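Local atomic coordinates of CG4930 (Drosophila melanogaster, PDB entry 3ISM), a protein that inhibits the mitochondrial nuclease EndoG by forming a complex with it. Residues F59-I70 with L91-Y102. The protein carries 1 engineered substitution. Sequence-based numbering, arbitrary orientation.
Sequences FDRTAAAARDVI and LLEEYRGDACFY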
loop_
_atom_site.group_PDB
_atom_site.type_symbol
_atom_site.label_atom_id
_atom_site.label_comp_id
_atom_site.label_asym_id
_atom_site.label_seq_id
_atom_site.Cartn_x
_atom_site.Cartn_y
_atom_site.Cartn_z
ATOM N N PHE C 59 5.616 27.784 -18.471
ATOM C CA PHE C 59 7.026 27.430 -18.584
ATOM C C PHE C 59 7.589 27.832 -19.936
ATOM O O PHE C 59 8.715 28.334 -19.998
ATOM C CB PHE C 59 7.320 25.942 -18.349
ATOM C CG PHE C 59 8.801 25.618 -18.469
ATOM C CD1 PHE C 59 9.666 25.917 -17.423
ATOM C CD2 PHE C 59 9.333 25.089 -19.644
ATOM C CE1 PHE C 59 11.026 25.678 -17.531
ATOM C CE2 PHE C 59 10.708 24.834 -19.755
ATOM C CZ PHE C 59 11.552 25.123 -18.701
ATOM N N ASP C 60 6.839 27.592 -21.013
ATOM C CA ASP C 60 7.316 27.981 -22.355
ATOM C C ASP C 60 7.636 29.483 -22.425
ATOM O O ASP C 60 8.648 29.867 -23.011
ATOM C CB ASP C 60 6.304 27.588 -23.431
ATOM C CG ASP C 60 6.802 27.869 -24.854
ATOM O OD1 ASP C 60 7.089 29.034 -25.202
ATOM O OD2 ASP C 60 6.880 26.910 -25.645
ATOM N N ARG C 61 6.793 30.320 -21.811
ATOM C CA ARG C 61 7.049 31.757 -21.738
ATOM C C ARG C 61 8.219 32.125 -20.819
ATOM O O ARG C 61 8.922 33.087 -21.072
ATOM C CB ARG C 61 5.801 32.521 -21.290
ATOM C CG ARG C 61 4.681 32.618 -22.324
ATOM C CD ARG C 61 4.996 33.629 -23.434
ATOM N NE ARG C 61 5.143 35.009 -22.947
ATOM C CZ ARG C 61 4.126 35.840 -22.702
ATOM N NH1 ARG C 61 2.870 35.444 -22.881
ATOM N NH2 ARG C 61 4.367 37.073 -22.264
ATOM N N THR C 62 8.411 31.394 -19.735
ATOM C CA THR C 62 9.589 31.622 -18.902
ATOM C C THR C 62 10.886 31.197 -19.625
ATOM O O THR C 62 11.884 31.939 -19.645
ATOM C CB THR C 62 9.470 30.927 -17.521
ATOM O OG1 THR C 62 8.214 31.282 -16.916
ATOM C CG2 THR C 62 10.605 31.396 -16.612
ATOM N N ALA C 63 10.850 30.008 -20.226
ATOM C CA ALA C 63 11.957 29.504 -21.016
ATOM C C ALA C 63 12.380 30.495 -22.106
ATOM O O ALA C 63 13.575 30.726 -22.298
ATOM C CB ALA C 63 11.578 28.171 -21.645
ATOM N N ALA C 64 11.404 31.061 -22.818
ATOM C CA ALA C 64 11.678 31.952 -23.949
ATOM C C ALA C 64 12.338 33.236 -23.474
ATOM O O ALA C 64 13.245 33.765 -24.129
ATOM C CB ALA C 64 10.392 32.261 -24.745
ATOM N N ALA C 65 11.896 33.734 -22.327
ATOM C CA ALA C 65 12.525 34.908 -21.727
ATOM C C ALA C 65 13.969 34.613 -21.275
ATOM O O ALA C 65 14.873 35.448 -21.429
ATOM C CB ALA C 65 11.686 35.409 -20.559
ATOM N N ALA C 66 14.174 33.420 -20.722
ATOM C CA ALA C 66 15.506 32.993 -20.310
ATOM C C ALA C 66 16.448 32.887 -21.505
ATOM O O ALA C 66 17.566 33.381 -21.441
ATOM C CB ALA C 66 15.448 31.684 -19.542
ATOM N N ARG C 67 15.990 32.280 -22.598
ATOM C CA ARG C 67 16.809 32.151 -23.811
ATOM C C ARG C 67 17.212 33.499 -24.418
ATOM O O ARG C 67 18.336 33.645 -24.912
ATOM C CB ARG C 67 16.100 31.313 -24.876
ATOM C CG ARG C 67 15.973 29.862 -24.506
ATOM C CD ARG C 67 15.470 29.019 -25.668
ATOM N NE ARG C 67 14.198 29.473 -26.207
ATOM C CZ ARG C 67 13.020 29.011 -25.800
ATOM N NH1 ARG C 67 12.970 28.096 -24.841
ATOM N NH2 ARG C 67 11.897 29.473 -26.347
ATOM N N ASP C 68 16.285 34.456 -24.401
ATOM C CA ASP C 68 16.521 35.812 -24.925
ATOM C C ASP C 68 17.655 36.501 -24.168
ATOM O O ASP C 68 18.589 37.026 -24.765
ATOM C CB ASP C 68 15.248 36.649 -24.795
ATOM C CG ASP C 68 15.455 38.110 -25.191
ATOM O OD1 ASP C 68 16.030 38.372 -26.275
ATOM O OD2 ASP C 68 15.033 39.006 -24.423
ATOM N N VAL C 69 17.553 36.475 -22.843
ATOM C CA VAL C 69 18.511 37.096 -21.948
ATOM C C VAL C 69 19.903 36.444 -22.017
ATOM O O VAL C 69 20.915 37.139 -22.024
ATOM C CB VAL C 69 17.940 37.122 -20.495
ATOM C CG1 VAL C 69 19.019 37.336 -19.470
ATOM C CG2 VAL C 69 16.907 38.222 -20.379
ATOM N N ILE C 70 19.950 35.118 -22.078
ATOM C CA ILE C 70 21.222 34.415 -22.228
ATOM C C ILE C 70 21.931 34.873 -23.512
ATOM O O ILE C 70 23.143 35.122 -23.515
ATOM C CB ILE C 70 21.028 32.896 -22.261
ATOM C CG1 ILE C 70 20.670 32.363 -20.867
ATOM C CG2 ILE C 70 22.313 32.204 -22.758
ATOM C CD1 ILE C 70 19.929 31.009 -20.863
ATOM N N LEU C 91 22.418 31.256 -15.512
ATOM C CA LEU C 91 21.041 31.180 -16.030
ATOM C C LEU C 91 20.868 29.966 -16.952
ATOM O O LEU C 91 19.875 29.240 -16.838
ATOM C CB LEU C 91 20.612 32.481 -16.744
ATOM C CG LEU C 91 19.177 32.534 -17.332
ATOM C CD1 LEU C 91 18.135 32.227 -16.285
ATOM C CD2 LEU C 91 18.881 33.886 -17.970
ATOM N N LEU C 92 21.839 29.723 -17.829
ATOM C CA LEU C 92 21.760 28.582 -18.742
ATOM C C LEU C 92 21.653 27.260 -17.984
ATOM O O LEU C 92 20.817 26.419 -18.309
ATOM C CB LEU C 92 22.952 28.552 -19.703
ATOM C CG LEU C 92 22.979 27.502 -20.821
ATOM C CD1 LEU C 92 21.757 27.638 -21.686
ATOM C CD2 LEU C 92 24.239 27.682 -21.662
ATOM N N GLU C 93 22.505 27.094 -16.978
ATOM C CA GLU C 93 22.490 25.914 -16.130
ATOM C C GLU C 93 21.146 25.700 -15.412
ATOM O O GLU C 93 20.580 24.616 -15.461
ATOM C CB GLU C 93 23.617 26.016 -15.103
ATOM C CG GLU C 93 23.874 24.733 -14.383
ATOM C CD GLU C 93 25.353 24.533 -14.059
ATOM O OE1 GLU C 93 26.116 25.538 -13.939
ATOM O OE2 GLU C 93 25.741 23.353 -13.932
ATOM N N GLU C 94 20.651 26.737 -14.741
ATOM C CA GLU C 94 19.340 26.676 -14.086
ATOM C C GLU C 94 18.223 26.395 -15.088
ATOM O O GLU C 94 17.380 25.513 -14.865
ATOM C CB GLU C 94 19.051 27.982 -13.342
ATOM C CG GLU C 94 17.767 27.980 -12.514
ATOM C CD GLU C 94 17.862 27.149 -11.248
ATOM O OE1 GLU C 94 18.973 26.992 -10.705
ATOM O OE2 GLU C 94 16.812 26.665 -10.782
ATOM N N TYR C 95 18.226 27.129 -16.198
ATOM C CA TYR C 95 17.192 26.930 -17.215
ATOM C C TYR C 95 17.206 25.493 -17.782
ATOM O O TYR C 95 16.147 24.840 -17.833
ATOM C CB TYR C 95 17.226 28.007 -18.299
ATOM C CG TYR C 95 16.535 27.605 -19.579
ATOM C CD1 TYR C 95 15.235 27.108 -19.569
ATOM C CD2 TYR C 95 17.182 27.715 -20.805
ATOM C CE1 TYR C 95 14.617 26.711 -20.743
ATOM C CE2 TYR C 95 16.556 27.338 -21.977
ATOM C CZ TYR C 95 15.277 26.841 -21.936
ATOM O OH TYR C 95 14.637 26.470 -23.086
ATOM N N ARG C 96 18.386 25.002 -18.171
ATOM C CA ARG C 96 18.533 23.623 -18.660
ATOM C C ARG C 96 17.996 22.555 -17.679
ATOM O O ARG C 96 17.380 21.568 -18.090
ATOM C CB ARG C 96 20.006 23.318 -18.957
ATOM C CG ARG C 96 20.230 21.942 -19.580
ATOM C CD ARG C 96 21.694 21.707 -19.907
ATOM N NE ARG C 96 21.868 20.547 -20.783
ATOM C CZ ARG C 96 21.875 19.286 -20.354
ATOM N NH1 ARG C 96 21.733 19.015 -19.058
ATOM N NH2 ARG C 96 22.046 18.298 -21.211
ATOM N N GLY C 97 18.255 22.763 -16.390
ATOM C CA GLY C 97 17.805 21.847 -15.346
ATOM C C GLY C 97 16.297 21.717 -15.336
ATOM O O GLY C 97 15.764 20.634 -15.125
ATOM N N ASP C 98 15.608 22.828 -15.567
ATOM C CA ASP C 98 14.152 22.810 -15.696
ATOM C C ASP C 98 13.696 22.226 -17.023
ATOM O O ASP C 98 12.731 21.455 -17.066
ATOM C CB ASP C 98 13.583 24.219 -15.515
ATOM C CG ASP C 98 13.680 24.691 -14.087
ATOM O OD1 ASP C 98 13.596 23.840 -13.186
ATOM O OD2 ASP C 98 13.855 25.895 -13.852
ATOM N N ALA C 99 14.373 22.609 -18.108
ATOM C CA ALA C 99 14.016 22.101 -19.432
ATOM C C ALA C 99 14.053 20.569 -19.521
ATOM O O ALA C 99 13.219 19.972 -20.212
ATOM C CB ALA C 99 14.896 22.707 -20.498
ATOM N N CYS C 100 15.013 19.942 -18.832
ATOM C CA CYS C 100 15.130 18.480 -18.786
ATOM C C CYS C 100 13.870 17.811 -18.236
ATOM O O CYS C 100 13.605 16.646 -18.539
ATOM C CB CYS C 100 16.294 18.045 -17.886
ATOM S SG CYS C 100 17.959 18.371 -18.492
ATOM N N PHE C 101 13.145 18.520 -17.377
ATOM C CA PHE C 101 11.940 17.997 -16.747
ATOM C C PHE C 101 10.682 18.437 -17.507
ATOM O O PHE C 101 9.801 17.617 -17.791
ATOM C CB PHE C 101 11.868 18.451 -15.278
ATOM C CG PHE C 101 10.654 17.935 -14.535
ATOM C CD1 PHE C 101 10.654 16.664 -13.964
ATOM C CD2 PHE C 101 9.513 18.719 -14.402
ATOM C CE1 PHE C 101 9.542 16.188 -13.278
ATOM C CE2 PHE C 101 8.387 18.241 -13.714
ATOM C CZ PHE C 101 8.403 16.978 -13.156
ATOM N N TYR C 102 10.599 19.732 -17.821
ATOM C CA TYR C 102 9.393 20.299 -18.454
ATOM C C TYR C 102 9.342 20.235 -19.993
ATOM O O TYR C 102 8.282 19.960 -20.542
ATOM C CB TYR C 102 9.167 21.754 -18.036
ATOM C CG TYR C 102 8.977 21.982 -16.563
ATOM C CD1 TYR C 102 9.991 22.550 -15.803
ATOM C CD2 TYR C 102 7.786 21.641 -15.931
ATOM C CE1 TYR C 102 9.845 22.769 -14.456
ATOM C CE2 TYR C 102 7.624 21.845 -14.574
ATOM C CZ TYR C 102 8.658 22.418 -13.845
ATOM O OH TYR C 102 8.509 22.644 -12.508
#
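Tyr-95 reaches from helix 81-102 into a hole on helix 52-75 formed by Phe-59, Ala-63, Ala-66 and Arg-67. Its CG stands anti to the backbone N (chi1 160°), which carries the ring across the interface. The ring is gripped closely along both sides, with Tyr-95 CE1 3.5 Å from Ala-63 CB and Tyr-95 CE2 3.6 Å from Arg-67 CG. The Arg-67 chain, bent at chi3 (-57°), curls its guanidinium back to the phenol, and NH1 donates a hydrogen bond of 2.9 Å to Tyr-95 OH. That oxygen lies in the guanidinium plane, although the N-H points somewhat off line (146°). With an alanine at Tyr-95, a gap would probably open over Ala-63 and Ala-66 and beside Phe-59, and the Arg-67 guanidinium would lose its phenol partner and be less restrained. Phe-59 returns the knobs-into-holes packing, seated among Tyr-95, Asp-98, Ala-99 and Tyr-102. Tyr-102 CB lies over one face of the Phe-59 ring in a CH-pi contact, 3.8 Å from the centroid of that ring, while the two rings meet obliquely. The two helices run nearly antiparallel in the helical Ku C-terminal-like domain, with helix 32-43 touching Phe-59 and Leu-91, and helix 104-120 touching Arg-67 and Leu-92. Toward Ile-70 the contact becomes largely aliphatic: Ile-70 CG1 rests 3.7 Å from Leu-91 CD2, and Ile-70 CD1 extends over the Leu-92 backbone. The Val-69 side chain crosses that of Leu-91 at about a right angle. The looser margins are at Tyr-102 and Arg-67, both partly exposed, although Asp-98 beside Tyr-102 is buried. Asp-98 OD2 is hydrogen-bonded to Tyr-36 OH, while OD1 forms a salt bridge with Arg-93 of the CG8862 chain, which also packs on Tyr-102.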